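Local atomic coordinates of TbpB (Actinobacillus pleuropneumoniae, PDB entry 3HOL), a protein that probably binds host transferrin at the bacterial surface as the lipoprotein part of the transferrin receptor, helping the bacterium to acquire iron. Residues 273-277 against 361-365; 335-339 against 477-483; 376-382 against 500-506; 402-407 against 420-426. The contacts are given in a common frame with arbitrary orientation. Residue numbers count along the deposited sequence, not the author numbering.

Contact 1 (273-277 against 361-365); sequences VRIID and QGERT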
loop_
_atom_site.group_PDB
_atom_site.type_symbol
_atom_site.label_atom_id
_atom_site.label_comp_id
_atom_site.label_asym_id
_atom_site.label_seq_id
_atom_site.Cartn_x
_atom_site.Cartn_y
_atom_site.Cartn_z
ATOM N N VAL A 273 9.966 12.184 -3.985
ATOM C CA VAL A 273 8.710 12.935 -3.964
ATOM C C VAL A 273 7.592 12.077 -3.341
ATOM O O VAL A 273 7.567 10.856 -3.524
ATOM C CB VAL A 273 8.214 13.346 -5.393
ATOM C CG1 VAL A 273 8.935 14.578 -5.878
ATOM C CG2 VAL A 273 8.326 12.188 -6.431
ATOM N N ARG A 274 6.642 12.722 -2.662
ATOM C CA ARG A 274 5.528 11.985 -2.051
ATOM C C ARG A 274 4.550 11.489 -3.123
ATOM O O ARG A 274 4.232 12.220 -4.090
ATOM C CB ARG A 274 4.779 12.895 -1.099
ATOM C CG ARG A 274 3.860 12.220 -0.091
ATOM C CD ARG A 274 4.438 12.380 1.302
ATOM N NE ARG A 274 3.612 11.573 2.197
ATOM C CZ ARG A 274 4.083 10.897 3.219
ATOM N NH1 ARG A 274 5.375 10.956 3.482
ATOM N NH2 ARG A 274 3.258 10.193 3.970
ATOM N N ILE A 275 4.047 10.269 -2.938
ATOM C CA ILE A 275 2.959 9.756 -3.785
ATOM C C ILE A 275 1.684 9.514 -2.989
ATOM O O ILE A 275 0.586 9.539 -3.557
ATOM C CB ILE A 275 3.317 8.455 -4.510
ATOM C CG1 ILE A 275 3.889 7.385 -3.536
ATOM C CG2 ILE A 275 4.277 8.754 -5.654
ATOM C CD1 ILE A 275 3.840 5.898 -4.140
ATOM N N ILE A 276 1.831 9.246 -1.682
ATOM C CA ILE A 276 0.697 8.828 -0.890
ATOM C C ILE A 276 0.703 9.443 0.491
ATOM O O ILE A 276 1.772 9.547 1.115
ATOM C CB ILE A 276 0.731 7.297 -0.720
ATOM C CG1 ILE A 276 0.543 6.589 -2.075
ATOM C CG2 ILE A 276 -0.290 6.818 0.322
ATOM C CD1 ILE A 276 0.944 5.068 -1.980
ATOM N N ASP A 277 -0.494 9.818 0.977
ATOM C CA ASP A 277 -0.686 10.038 2.418
ATOM C C ASP A 277 -1.674 8.987 2.905
ATOM O O ASP A 277 -2.667 8.737 2.238
ATOM C CB ASP A 277 -1.275 11.438 2.709
ATOM C CG ASP A 277 -0.334 12.576 2.304
ATOM O OD1 ASP A 277 0.878 12.431 2.549
ATOM O OD2 ASP A 277 -0.816 13.579 1.699
ATOM N N GLN A 361 -6.428 9.779 3.856
ATOM C CA GLN A 361 -5.681 9.163 2.769
ATOM C C GLN A 361 -5.792 10.008 1.501
ATOM O O GLN A 361 -6.837 10.562 1.216
ATOM C CB GLN A 361 -6.188 7.732 2.507
ATOM C CG GLN A 361 -6.301 6.865 3.806
ATOM C CD GLN A 361 -6.367 5.357 3.477
ATOM O OE1 GLN A 361 -5.611 4.544 4.045
ATOM N NE2 GLN A 361 -7.216 4.993 2.523
ATOM N N GLY A 362 -4.713 10.097 0.731
ATOM C CA GLY A 362 -4.757 10.876 -0.497
ATOM C C GLY A 362 -3.753 10.333 -1.508
ATOM O O GLY A 362 -2.728 9.745 -1.121
ATOM N N GLU A 363 -4.067 10.529 -2.784
ATOM C CA GLU A 363 -3.217 10.124 -3.913
ATOM C C GLU A 363 -2.612 11.405 -4.461
ATOM O O GLU A 363 -3.311 12.139 -5.167
ATOM C CB GLU A 363 -4.104 9.455 -4.991
ATOM C CG GLU A 363 -4.886 8.263 -4.454
ATOM C CD GLU A 363 -6.046 7.808 -5.346
ATOM O OE1 GLU A 363 -6.070 8.134 -6.544
ATOM O OE2 GLU A 363 -6.946 7.116 -4.823
ATOM N N ARG A 364 -1.338 11.694 -4.135
ATOM C CA ARG A 364 -0.754 13.017 -4.459
ATOM C C ARG A 364 -0.772 13.314 -5.923
ATOM O O ARG A 364 -0.483 12.435 -6.742
ATOM C CB ARG A 364 0.727 13.099 -4.054
ATOM C CG ARG A 364 0.976 13.189 -2.591
ATOM C CD ARG A 364 0.664 14.601 -2.024
ATOM N NE ARG A 364 0.934 14.604 -0.576
ATOM C CZ ARG A 364 1.945 15.238 0.023
ATOM N NH1 ARG A 364 2.069 15.130 1.346
ATOM N NH2 ARG A 364 2.824 15.968 -0.678
ATOM N N THR A 365 -0.990 14.582 -6.258
ATOM C CA THR A 365 -0.808 15.060 -7.645
ATOM C C THR A 365 0.640 14.839 -8.122
ATOM O O THR A 365 1.595 15.176 -7.398
ATOM C CB THR A 365 -1.128 16.564 -7.724
ATOM O OG1 THR A 365 -2.463 16.768 -7.242
ATOM C CG2 THR A 365 -0.968 17.122 -9.180
#
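Arg364 lays one face of its guanidinium over the side chain of Arg274, with Arg364 CZ 3.6 Å from Arg274 CG. Two like charges come close here, Arg274 NE lying 4.0 Å from Arg364 NH1, and what makes this tolerable is the carboxylate of Asp277, to which both arginines form salt bridges. Arg364 meets it at the edge of its guanidinium: NE donates to Asp277 OD2 at 3.0 Å, and NH1 reaches OD1 at 3.2 Å and OD2 at 3.3 Å. From its own segment, Arg274 NE makes a salt bridge of 2.9 Å to Asp277 OD1, completing a three-residue network.

The backbones pair antiparallel, as neighbouring strands 272-282 and 356-363 of the handle-domain sheet. Asp277 and Gly362 form a hydrogen-bonded pair, Asp277 N to Gly362 O 3.1 Å and Gly362 N to Asp277 O 2.9 Å. Gly362 leaves the face that carries the Asp277 side chain bare on its own strand. Ile276 and Glu363, the non-hydrogen-bonded pair, point to the opposite face. Past the strand end, Arg364 N still donates to Ile275 O at 2.9 Å, which holds the arginine beside its partner. One shared carboxylate thus holds two arginines together, with Tyr477 (to Asp277) and Asn440 (to Arg364) as neutral hydrogen-bond partners and Glu113 only a long, weak ion pair with Arg274.

Contact 2 (335-339 against 477-483); sequences NLEYM and YGPTAAE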
loop_
_atom_site.group_PDB
_atom_site.type_symbol
_atom_site.label_atom_id
_atom_site.label_comp_id
_atom_site.label_asym_id
_atom_site.label_seq_id
_atom_site.Cartn_x
_atom_site.Cartn_y
_atom_site.Cartn_z
ATOM N N ASN A 335 -17.937 14.179 -2.985
ATOM C CA ASN A 335 -17.422 15.078 -4.013
ATOM C C ASN A 335 -15.889 15.078 -4.147
ATOM O O ASN A 335 -15.324 15.890 -4.896
ATOM C CB ASN A 335 -17.939 16.504 -3.775
ATOM C CG ASN A 335 -17.317 17.168 -2.530
ATOM O OD1 ASN A 335 -17.079 16.526 -1.513
ATOM N ND2 ASN A 335 -17.081 18.451 -2.618
ATOM N N LEU A 336 -15.212 14.176 -3.427
ATOM C CA LEU A 336 -13.755 14.047 -3.542
ATOM C C LEU A 336 -13.448 12.661 -4.073
ATOM O O LEU A 336 -13.986 11.674 -3.557
ATOM C CB LEU A 336 -13.073 14.243 -2.187
ATOM C CG LEU A 336 -13.321 15.603 -1.521
ATOM C CD1 LEU A 336 -12.802 15.626 -0.042
ATOM C CD2 LEU A 336 -12.707 16.710 -2.355
ATOM N N GLU A 337 -12.626 12.591 -5.117
ATOM C CA GLU A 337 -12.341 11.317 -5.803
ATOM C C GLU A 337 -10.933 10.765 -5.527
ATOM O O GLU A 337 -10.675 9.562 -5.738
ATOM C CB GLU A 337 -12.512 11.518 -7.305
ATOM C CG GLU A 337 -13.955 11.908 -7.731
ATOM C CD GLU A 337 -14.697 10.725 -8.297
ATOM O OE1 GLU A 337 -15.851 10.467 -7.888
ATOM O OE2 GLU A 337 -14.115 10.021 -9.142
ATOM N N TYR A 338 -10.021 11.629 -5.062
ATOM C CA TYR A 338 -8.594 11.239 -4.941
ATOM C C TYR A 338 -8.058 11.282 -3.499
ATOM O O TYR A 338 -6.835 11.141 -3.288
ATOM C CB TYR A 338 -7.723 12.096 -5.867
ATOM C CG TYR A 338 -8.108 11.929 -7.333
ATOM C CD1 TYR A 338 -7.572 10.905 -8.093
ATOM C CD2 TYR A 338 -9.052 12.787 -7.937
ATOM C CE1 TYR A 338 -7.923 10.741 -9.429
ATOM C CE2 TYR A 338 -9.415 12.626 -9.270
ATOM C CZ TYR A 338 -8.833 11.612 -10.010
ATOM O OH TYR A 338 -9.192 11.434 -11.313
ATOM N N MET A 339 -8.977 11.471 -2.548
ATOM C CA MET A 339 -8.695 11.465 -1.110
ATOM C C MET A 339 -9.957 11.065 -0.361
ATOM O O MET A 339 -11.047 11.120 -0.910
ATOM C CB MET A 339 -8.210 12.854 -0.634
ATOM C CG MET A 339 -9.208 14.032 -0.879
ATOM S SD MET A 339 -8.823 15.467 0.163
ATOM C CE MET A 339 -8.618 14.731 1.802
ATOM N N TYR A 477 -4.122 16.530 -4.331
ATOM C CA TYR A 477 -4.464 15.188 -4.782
ATOM C C TYR A 477 -5.189 15.204 -6.115
ATOM O O TYR A 477 -5.973 16.134 -6.396
ATOM C CB TYR A 477 -5.350 14.510 -3.735
ATOM C CG TYR A 477 -4.742 14.528 -2.338
ATOM C CD1 TYR A 477 -3.493 13.936 -2.089
ATOM C CD2 TYR A 477 -5.403 15.147 -1.284
ATOM C CE1 TYR A 477 -2.917 13.946 -0.777
ATOM C CE2 TYR A 477 -4.841 15.165 0.045
ATOM C CZ TYR A 477 -3.594 14.567 0.277
ATOM O OH TYR A 477 -3.043 14.571 1.559
ATOM N N GLY A 478 -4.926 14.181 -6.922
ATOM C CA GLY A 478 -5.526 14.063 -8.252
ATOM C C GLY A 478 -4.762 14.772 -9.369
ATOM O O GLY A 478 -3.805 15.510 -9.127
ATOM N N PRO A 479 -5.207 14.571 -10.619
ATOM C CA PRO A 479 -4.417 14.916 -11.793
ATOM C C PRO A 479 -4.197 16.413 -11.992
ATOM O O PRO A 479 -3.267 16.812 -12.718
ATOM C CB PRO A 479 -5.225 14.322 -12.971
ATOM C CG PRO A 479 -6.322 13.494 -12.374
ATOM C CD PRO A 479 -6.482 13.922 -10.950
ATOM N N THR A 480 -5.057 17.235 -11.397
ATOM C CA THR A 480 -4.994 18.661 -11.639
ATOM C C THR A 480 -4.875 19.446 -10.321
ATOM O O THR A 480 -4.997 20.680 -10.316
ATOM C CB THR A 480 -6.230 19.185 -12.477
ATOM O OG1 THR A 480 -7.457 18.880 -11.798
ATOM C CG2 THR A 480 -6.252 18.584 -13.885
ATOM N N ALA A 481 -4.632 18.733 -9.213
ATOM C CA ALA A 481 -4.573 19.349 -7.882
ATOM C C ALA A 481 -5.866 20.062 -7.483
ATOM O O ALA A 481 -5.835 21.033 -6.707
ATOM C CB ALA A 481 -3.363 20.303 -7.748
ATOM N N ALA A 482 -6.996 19.553 -7.975
ATOM C CA ALA A 482 -8.313 20.116 -7.693
ATOM C C ALA A 482 -8.829 19.737 -6.316
ATOM O O ALA A 482 -9.899 20.193 -5.910
ATOM C CB ALA A 482 -9.327 19.653 -8.766
ATOM N N GLU A 483 -8.109 18.855 -5.619
ATOM C CA GLU A 483 -8.457 18.474 -4.253
ATOM C C GLU A 483 -7.243 18.706 -3.365
ATOM O O GLU A 483 -6.094 18.515 -3.797
ATOM C CB GLU A 483 -8.906 16.997 -4.185
ATOM C CG GLU A 483 -10.085 16.662 -5.163
ATOM C CD GLU A 483 -10.551 15.215 -5.127
ATOM O OE1 GLU A 483 -10.049 14.452 -4.295
ATOM O OE2 GLU A 483 -11.456 14.822 -5.916
#
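The ring of Tyr338 lies flat on the start of a beta turn, where Gly478 and Pro479 offer a low, smooth surface. Gly478 CA and Pro479 CD both sit over one ring face, 3.8 and 3.7 Å from the Tyr338 centroid, as CH-pi contacts. A side chain at 478 would run into Tyr338 CD2, and the positive phi of Gly478 suits glycine in any case. Beyond the type I turn, Glu483 is the bump: its extended side chain enters the hollow of the 335-339 loop, where OE2 accepts from Glu337 N at 2.6 Å and OE1 from Tyr338 N at 2.9 Å. A carboxylate, with two acceptors, matches two successive amides. Met339 packs beside Tyr477, its CB 3.7 Å from Tyr477 CD2 and its sulfur in an oblique Met-aromatic contact. The contact thus fits a handle-domain loop, between strands 325-332 and 339-346, against the barrel turn joining strands 470-477 and 483-492, with Leu360 of strand 356-363 touching both Met339 and Tyr477.

Contact 3 (376-382 against 500-506); sequences YKYIGTW and VFGAKQQ
Two extended strands, 376-382 and 500-506, run antiparallel with axes 4.0 Å apart at closest and N-to-C directions 145° apart. Val500 O lies 3.3 Å from Trp382 CB. Phe501 faces Trp382 as a non-hydrogen-bonded pair (CA-CA 4.2 Å); both take chi1 p, and their CB atoms meet at 3.7 Å. Gly502 and Thr381 form a hydrogen-bonded pair, Gly502 N to Thr381 O 3.3 Å and Thr381 N to Gly502 O 3.2 Å. Ala503 opposes Gly380, CA-CA 3.8 Å; a CB on Gly380 would collide with Gly502 O and Ala503 CA, so glycine permits this closeness. The small Ala503 CB packs 3.7 Å from Tyr378 CB. Lys504 and Ile379 pair hydrogen-bonded, Lys504 N to Ile379 O 2.9 Å and Ile379 N to Lys504 O 3.0 Å. Gln505 and Tyr378 are a non-hydrogen-bonded pair (CA-CA 4.3 Å); Gln505, chi1 t, sets CB over the Tyr378 ring (chi1 m), 3.9 Å from its centroid. Gln506 N donates to Lys377 O (2.9 Å); a water bridges Gln506 O and Lys377 N. Strand 375-387, early in the C-lobe barrel, thus closes on strand 495-508 at its end, as in up-and-down barrels, flanked by strands 405-411 and 483-492 respectively.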
loop_
_atom_site.group_PDB
_atom_site.type_symbol
_atom_site.label_atom_id
_atom_site.label_comp_id
_atom_site.label_asym_id
_atom_site.label_seq_id
_atom_site.Cartn_x
_atom_site.Cartn_y
_atom_site.Cartn_z
ATOM N N TYR A 376 -6.684 30.300 -6.328
ATOM C CA TYR A 376 -7.938 29.564 -6.249
ATOM C C TYR A 376 -8.498 29.498 -4.848
ATOM O O TYR A 376 -7.774 29.637 -3.887
ATOM C CB TYR A 376 -7.808 28.141 -6.816
ATOM C CG TYR A 376 -7.355 28.052 -8.265
ATOM C CD1 TYR A 376 -8.281 27.917 -9.310
ATOM C CD2 TYR A 376 -6.003 28.080 -8.589
ATOM C CE1 TYR A 376 -7.856 27.825 -10.643
ATOM C CE2 TYR A 376 -5.572 27.982 -9.904
ATOM C CZ TYR A 376 -6.504 27.846 -10.922
ATOM O OH TYR A 376 -6.045 27.768 -12.221
ATOM N N LYS A 377 -9.805 29.272 -4.771
ATOM C CA LYS A 377 -10.525 29.013 -3.531
ATOM C C LYS A 377 -10.769 27.523 -3.457
ATOM O O LYS A 377 -11.172 26.933 -4.457
ATOM C CB LYS A 377 -11.906 29.663 -3.579
ATOM C CG LYS A 377 -12.555 29.884 -2.226
ATOM C CD LYS A 377 -11.715 30.874 -1.442
ATOM C CE LYS A 377 -12.532 31.712 -0.507
ATOM N NZ LYS A 377 -11.707 32.886 -0.154
ATOM N N TYR A 378 -10.544 26.924 -2.285
ATOM C CA TYR A 378 -10.989 25.574 -2.031
ATOM C C TYR A 378 -11.956 25.588 -0.870
ATOM O O TYR A 378 -11.793 26.356 0.085
ATOM C CB TYR A 378 -9.821 24.616 -1.750
ATOM C CG TYR A 378 -8.889 24.326 -2.907
ATOM C CD1 TYR A 378 -8.053 25.321 -3.438
ATOM C CD2 TYR A 378 -8.796 23.035 -3.434
ATOM C CE1 TYR A 378 -7.187 25.036 -4.502
ATOM C CE2 TYR A 378 -7.927 22.740 -4.480
ATOM C CZ TYR A 378 -7.138 23.743 -5.013
ATOM O OH TYR A 378 -6.299 23.442 -6.056
ATOM N N ILE A 379 -12.973 24.744 -0.970
ATOM C CA ILE A 379 -14.027 24.617 0.039
ATOM C C ILE A 379 -14.287 23.135 0.391
ATOM O O ILE A 379 -14.456 22.301 -0.487
ATOM C CB ILE A 379 -15.399 25.217 -0.459
ATOM C CG1 ILE A 379 -15.273 26.694 -0.840
ATOM C CG2 ILE A 379 -16.508 25.022 0.596
ATOM C CD1 ILE A 379 -14.869 27.611 0.306
ATOM N N GLY A 380 -14.399 22.830 1.671
ATOM C CA GLY A 380 -14.722 21.468 2.075
ATOM C C GLY A 380 -15.176 21.452 3.509
ATOM O O GLY A 380 -15.859 22.381 3.970
ATOM N N THR A 381 -14.797 20.396 4.222
ATOM C CA THR A 381 -15.233 20.208 5.593
ATOM C C THR A 381 -14.111 19.511 6.402
ATOM O O THR A 381 -13.008 19.349 5.890
ATOM C CB THR A 381 -16.599 19.488 5.633
ATOM O OG1 THR A 381 -17.061 19.414 6.974
ATOM C CG2 THR A 381 -16.548 18.065 5.048
ATOM N N TRP A 382 -14.388 19.113 7.640
ATOM C CA TRP A 382 -13.363 18.507 8.460
ATOM C C TRP A 382 -13.989 17.647 9.546
ATOM O O TRP A 382 -15.200 17.692 9.761
ATOM C CB TRP A 382 -12.405 19.582 9.001
ATOM C CG TRP A 382 -13.018 20.678 9.876
ATOM C CD1 TRP A 382 -14.164 21.405 9.642
ATOM C CD2 TRP A 382 -12.480 21.175 11.115
ATOM N NE1 TRP A 382 -14.365 22.333 10.659
ATOM C CE2 TRP A 382 -13.358 22.196 11.582
ATOM C CE3 TRP A 382 -11.333 20.862 11.871
ATOM C CZ2 TRP A 382 -13.122 22.894 12.774
ATOM C CZ3 TRP A 382 -11.098 21.543 13.049
ATOM C CH2 TRP A 382 -11.990 22.554 13.498
ATOM N N VAL A 500 -8.578 16.353 10.817
ATOM C CA VAL A 500 -8.305 16.033 9.401
ATOM C C VAL A 500 -9.246 16.828 8.515
ATOM O O VAL A 500 -10.414 16.996 8.872
ATOM C CB VAL A 500 -8.442 14.508 9.100
ATOM C CG1 VAL A 500 -7.327 13.744 9.778
ATOM C CG2 VAL A 500 -9.817 13.965 9.566
ATOM N N PHE A 501 -8.763 17.310 7.382
ATOM C CA PHE A 501 -9.605 18.129 6.516
ATOM C C PHE A 501 -9.417 17.835 5.026
ATOM O O PHE A 501 -8.379 17.319 4.603
ATOM C CB PHE A 501 -9.383 19.640 6.809
ATOM C CG PHE A 501 -7.975 20.125 6.552
ATOM C CD1 PHE A 501 -7.581 20.536 5.279
ATOM C CD2 PHE A 501 -7.044 20.165 7.584
ATOM C CE1 PHE A 501 -6.282 20.986 5.037
ATOM C CE2 PHE A 501 -5.749 20.634 7.368
ATOM C CZ PHE A 501 -5.365 21.032 6.084
ATOM N N GLY A 502 -10.415 18.217 4.218
ATOM C CA GLY A 502 -10.330 18.068 2.782
ATOM C C GLY A 502 -11.170 19.159 2.121
ATOM O O GLY A 502 -12.111 19.632 2.736
ATOM N N ALA A 503 -10.804 19.557 0.899
ATOM C CA ALA A 503 -11.473 20.659 0.191
ATOM C C ALA A 503 -11.337 20.524 -1.324
ATOM O O ALA A 503 -10.318 20.059 -1.812
ATOM C CB ALA A 503 -10.911 22.020 0.655
ATOM N N LYS A 504 -12.369 20.961 -2.044
ATOM C CA LYS A 504 -12.415 20.874 -3.494
ATOM C C LYS A 504 -12.210 22.281 -4.062
ATOM O O LYS A 504 -12.748 23.235 -3.510
ATOM C CB LYS A 504 -13.779 20.330 -3.923
ATOM C CG LYS A 504 -14.004 20.346 -5.419
ATOM C CD LYS A 504 -13.486 19.109 -6.089
ATOM C CE LYS A 504 -14.645 18.374 -6.740
ATOM N NZ LYS A 504 -14.131 17.388 -7.718
ATOM N N GLN A 505 -11.405 22.396 -5.125
ATOM C CA GLN A 505 -11.226 23.647 -5.880
ATOM C C GLN A 505 -12.604 24.152 -6.336
ATOM O O GLN A 505 -13.502 23.365 -6.640
ATOM C CB GLN A 505 -10.292 23.434 -7.084
ATOM C CG GLN A 505 -9.574 24.697 -7.609
ATOM C CD GLN A 505 -8.769 24.434 -8.893
ATOM O OE1 GLN A 505 -7.537 24.255 -8.869
ATOM N NE2 GLN A 505 -9.466 24.407 -10.019
ATOM N N GLN A 506 -12.763 25.467 -6.324
ATOM C CA GLN A 506 -14.025 26.122 -6.661
ATOM C C GLN A 506 -13.894 26.879 -7.975
ATOM O O GLN A 506 -12.786 27.228 -8.407
ATOM C CB GLN A 506 -14.414 27.128 -5.574
ATOM C CG GLN A 506 -14.659 26.538 -4.197
ATOM C CD GLN A 506 -15.783 25.515 -4.189
ATOM O OE1 GLN A 506 -15.552 24.314 -4.042
ATOM N NE2 GLN A 506 -17.010 25.990 -4.347
HETATM O O HOH W 1 -11.223 29.305 -7.046
#

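Contact 4 (402-407 against 420-426); sequences AGYRTE and KLFDKNG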
loop_
_atom_site.group_PDB
_atom_site.type_symbol
_atom_site.label_atom_id
_atom_site.label_comp_id
_atom_site.label_asym_id
_atom_site.label_seq_id
_atom_site.Cartn_x
_atom_site.Cartn_y
_atom_site.Cartn_z
ATOM N N ALA A 402 -23.639 27.041 7.033
ATOM C CA ALA A 402 -23.625 27.018 8.486
ATOM C C ALA A 402 -22.878 25.833 9.123
ATOM O O ALA A 402 -22.781 25.749 10.351
ATOM C CB ALA A 402 -25.082 27.086 9.037
ATOM N N GLY A 403 -22.374 24.907 8.316
ATOM C CA GLY A 403 -21.816 23.689 8.897
ATOM C C GLY A 403 -20.366 23.806 9.346
ATOM O O GLY A 403 -19.847 24.904 9.637
ATOM N N TYR A 404 -19.724 22.643 9.394
ATOM C CA TYR A 404 -18.294 22.516 9.715
ATOM C C TYR A 404 -17.493 22.773 8.451
ATOM O O TYR A 404 -16.963 21.842 7.821
ATOM C CB TYR A 404 -18.015 21.132 10.275
ATOM C CG TYR A 404 -18.662 20.912 11.627
ATOM C CD1 TYR A 404 -18.098 21.458 12.799
ATOM C CD2 TYR A 404 -19.837 20.177 11.741
ATOM C CE1 TYR A 404 -18.709 21.282 14.035
ATOM C CE2 TYR A 404 -20.455 19.995 12.968
ATOM C CZ TYR A 404 -19.893 20.541 14.106
ATOM O OH TYR A 404 -20.494 20.335 15.331
ATOM N N ARG A 405 -17.439 24.045 8.074
ATOM C CA ARG A 405 -16.849 24.480 6.824
ATOM C C ARG A 405 -15.315 24.533 6.885
ATOM O O ARG A 405 -14.733 24.857 7.918
ATOM C CB ARG A 405 -17.349 25.888 6.488
ATOM C CG ARG A 405 -18.876 26.011 6.266
ATOM C CD ARG A 405 -19.335 27.384 6.750
ATOM N NE ARG A 405 -19.546 27.422 8.210
ATOM C CZ ARG A 405 -19.507 28.536 8.957
ATOM N NH1 ARG A 405 -19.247 29.728 8.399
ATOM N NH2 ARG A 405 -19.739 28.459 10.265
ATOM N N THR A 406 -14.671 24.300 5.753
ATOM C CA THR A 406 -13.284 24.722 5.628
ATOM C C THR A 406 -13.180 25.525 4.357
ATOM O O THR A 406 -13.946 25.297 3.418
ATOM C CB THR A 406 -12.310 23.520 5.588
ATOM O OG1 THR A 406 -12.652 22.672 4.485
ATOM C CG2 THR A 406 -12.374 22.685 6.890
ATOM N N GLU A 407 -12.253 26.473 4.326
ATOM C CA GLU A 407 -12.000 27.317 3.159
ATOM C C GLU A 407 -10.522 27.559 3.098
ATOM O O GLU A 407 -9.881 27.722 4.133
ATOM C CB GLU A 407 -12.678 28.685 3.299
ATOM C CG GLU A 407 -14.157 28.600 3.616
ATOM C CD GLU A 407 -14.806 29.977 3.855
ATOM O OE1 GLU A 407 -14.074 30.973 4.095
ATOM O OE2 GLU A 407 -16.056 30.009 3.836
ATOM N N LYS A 420 -9.130 28.398 6.725
ATOM C CA LYS A 420 -10.025 28.657 7.824
ATOM C C LYS A 420 -10.821 27.414 8.106
ATOM O O LYS A 420 -11.334 26.786 7.173
ATOM C CB LYS A 420 -11.001 29.785 7.450
ATOM C CG LYS A 420 -10.360 31.152 7.232
ATOM C CD LYS A 420 -11.436 32.117 6.643
ATOM C CE LYS A 420 -11.126 33.583 6.904
ATOM N NZ LYS A 420 -9.769 33.937 6.397
ATOM N N LEU A 421 -10.953 27.046 9.381
ATOM C CA LEU A 421 -11.783 25.899 9.714
ATOM C C LEU A 421 -12.802 26.324 10.734
ATOM O O LEU A 421 -12.432 26.921 11.760
ATOM C CB LEU A 421 -10.946 24.713 10.235
ATOM C CG LEU A 421 -9.866 24.194 9.276
ATOM C CD1 LEU A 421 -8.532 24.875 9.562
ATOM C CD2 LEU A 421 -9.727 22.662 9.366
ATOM N N PHE A 422 -14.067 25.989 10.475
ATOM C CA PHE A 422 -15.221 26.580 11.210
ATOM C C PHE A 422 -15.947 25.583 12.066
ATOM O O PHE A 422 -16.050 24.414 11.699
ATOM C CB PHE A 422 -16.254 27.191 10.228
ATOM C CG PHE A 422 -15.800 28.482 9.607
ATOM C CD1 PHE A 422 -16.082 29.707 10.233
ATOM C CD2 PHE A 422 -15.051 28.488 8.428
ATOM C CE1 PHE A 422 -15.637 30.888 9.689
ATOM C CE2 PHE A 422 -14.598 29.677 7.881
ATOM C CZ PHE A 422 -14.900 30.884 8.502
ATOM N N ASP A 423 -16.463 26.068 13.206
ATOM C CA ASP A 423 -17.466 25.352 13.982
ATOM C C ASP A 423 -18.833 25.558 13.313
ATOM O O ASP A 423 -19.022 26.530 12.551
ATOM C CB ASP A 423 -17.509 25.885 15.420
ATOM C CG ASP A 423 -18.330 24.998 16.350
ATOM O OD1 ASP A 423 -18.819 23.963 15.884
ATOM O OD2 ASP A 423 -18.460 25.347 17.537
ATOM N N LYS A 424 -19.778 24.651 13.570
ATOM C CA LYS A 424 -21.123 24.835 13.010
ATOM C C LYS A 424 -21.763 26.130 13.614
ATOM O O LYS A 424 -21.561 26.434 14.806
ATOM C CB LYS A 424 -21.973 23.568 13.182
ATOM C CG LYS A 424 -23.182 23.713 14.029
ATOM C CD LYS A 424 -23.889 22.386 14.231
ATOM C CE LYS A 424 -24.633 21.993 13.003
ATOM N NZ LYS A 424 -25.787 21.157 13.442
ATOM N N ASN A 425 -22.428 26.923 12.766
ATOM C CA ASN A 425 -22.983 28.253 13.156
ATOM C C ASN A 425 -21.935 29.291 13.567
ATOM O O ASN A 425 -22.273 30.349 14.088
ATOM C CB ASN A 425 -24.086 28.100 14.224
ATOM C CG ASN A 425 -25.226 27.222 13.734
ATOM O OD1 ASN A 425 -25.628 27.329 12.584
ATOM N ND2 ASN A 425 -25.718 26.334 14.578
ATOM N N GLY A 426 -20.659 28.999 13.321
ATOM C CA GLY A 426 -19.578 29.854 13.789
ATOM C C GLY A 426 -19.439 31.062 12.891
ATOM O O GLY A 426 -19.504 30.938 11.658
HETATM O O HOH W 2 -18.832 21.731 17.481
#
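With chi1 m and chi3 near -82°, the Arg405 side chain folds across Phe422, so that its guanidinium lies flat on the ring, centres 4.3 Å apart and planes at 23°. This cation-pi stack leaves the guanidinium edge available for carbonyls: Arg405 NH2 donates to Gly426 O at 2.9 Å and weakly to Asp423 O at 3.1 Å, and Arg405 NE turns back to Gly403 O at 2.9 Å. Phe422, chi1 m, offers a flat aromatic face that suits a planar cation.

The segments belong to a beta hairpin of the C-lobe barrel, strands 405-411 and 416-421. Glu407 and Lys420 form a hydrogen-bonded pair, Glu407 N to Lys420 O 3.0 Å and Lys420 N to Glu407 O 2.8 Å, and Phe422 N donates to Arg405 O at 2.9 Å. On the other face Thr406, chi1 p, brings CG2 to 3.6 Å from Leu421 CD2. Tyr404 centres an inverse gamma turn, while residues 423-426 form a type II turn, with Asn425 at positive phi and Gly426 closing it; Asn425 N donates to Ala402 O at 2.7 Å.

Tyr404, chi1 m, swings its ring nearer to this turn, and Lys424 CB sits over one face, 3.9 Å from the centroid. Asp423, chi1 t, directs its carboxylate toward that ring: a water links Asp423 OD1 (2.7 Å) with Tyr404 OH (3.1 Å), and Asp423 OD2 accepts from Trp392.

Contact 1 belongs to the C-lobe handle domain and contacts 3 and 4 to the C-lobe barrel; contact 2 joins the two domains. Its centre lies about 10 Å from those of contacts 1 and 3, and it touches both: Tyr477 meets Asp277, and Ala481 meets Tyr378. Contacts 1 and 3, about 17 Å apart between centres, do not touch. Along the chain, contact 2 crosses both of them, whereas contact 4 falls within the span between the segments of contact 3, about 11 Å away between centres and on adjoining strands 375-387 and 405-411. The series thus runs from handle through interface into barrel, consistent with the two C-lobe domains packing as one unit.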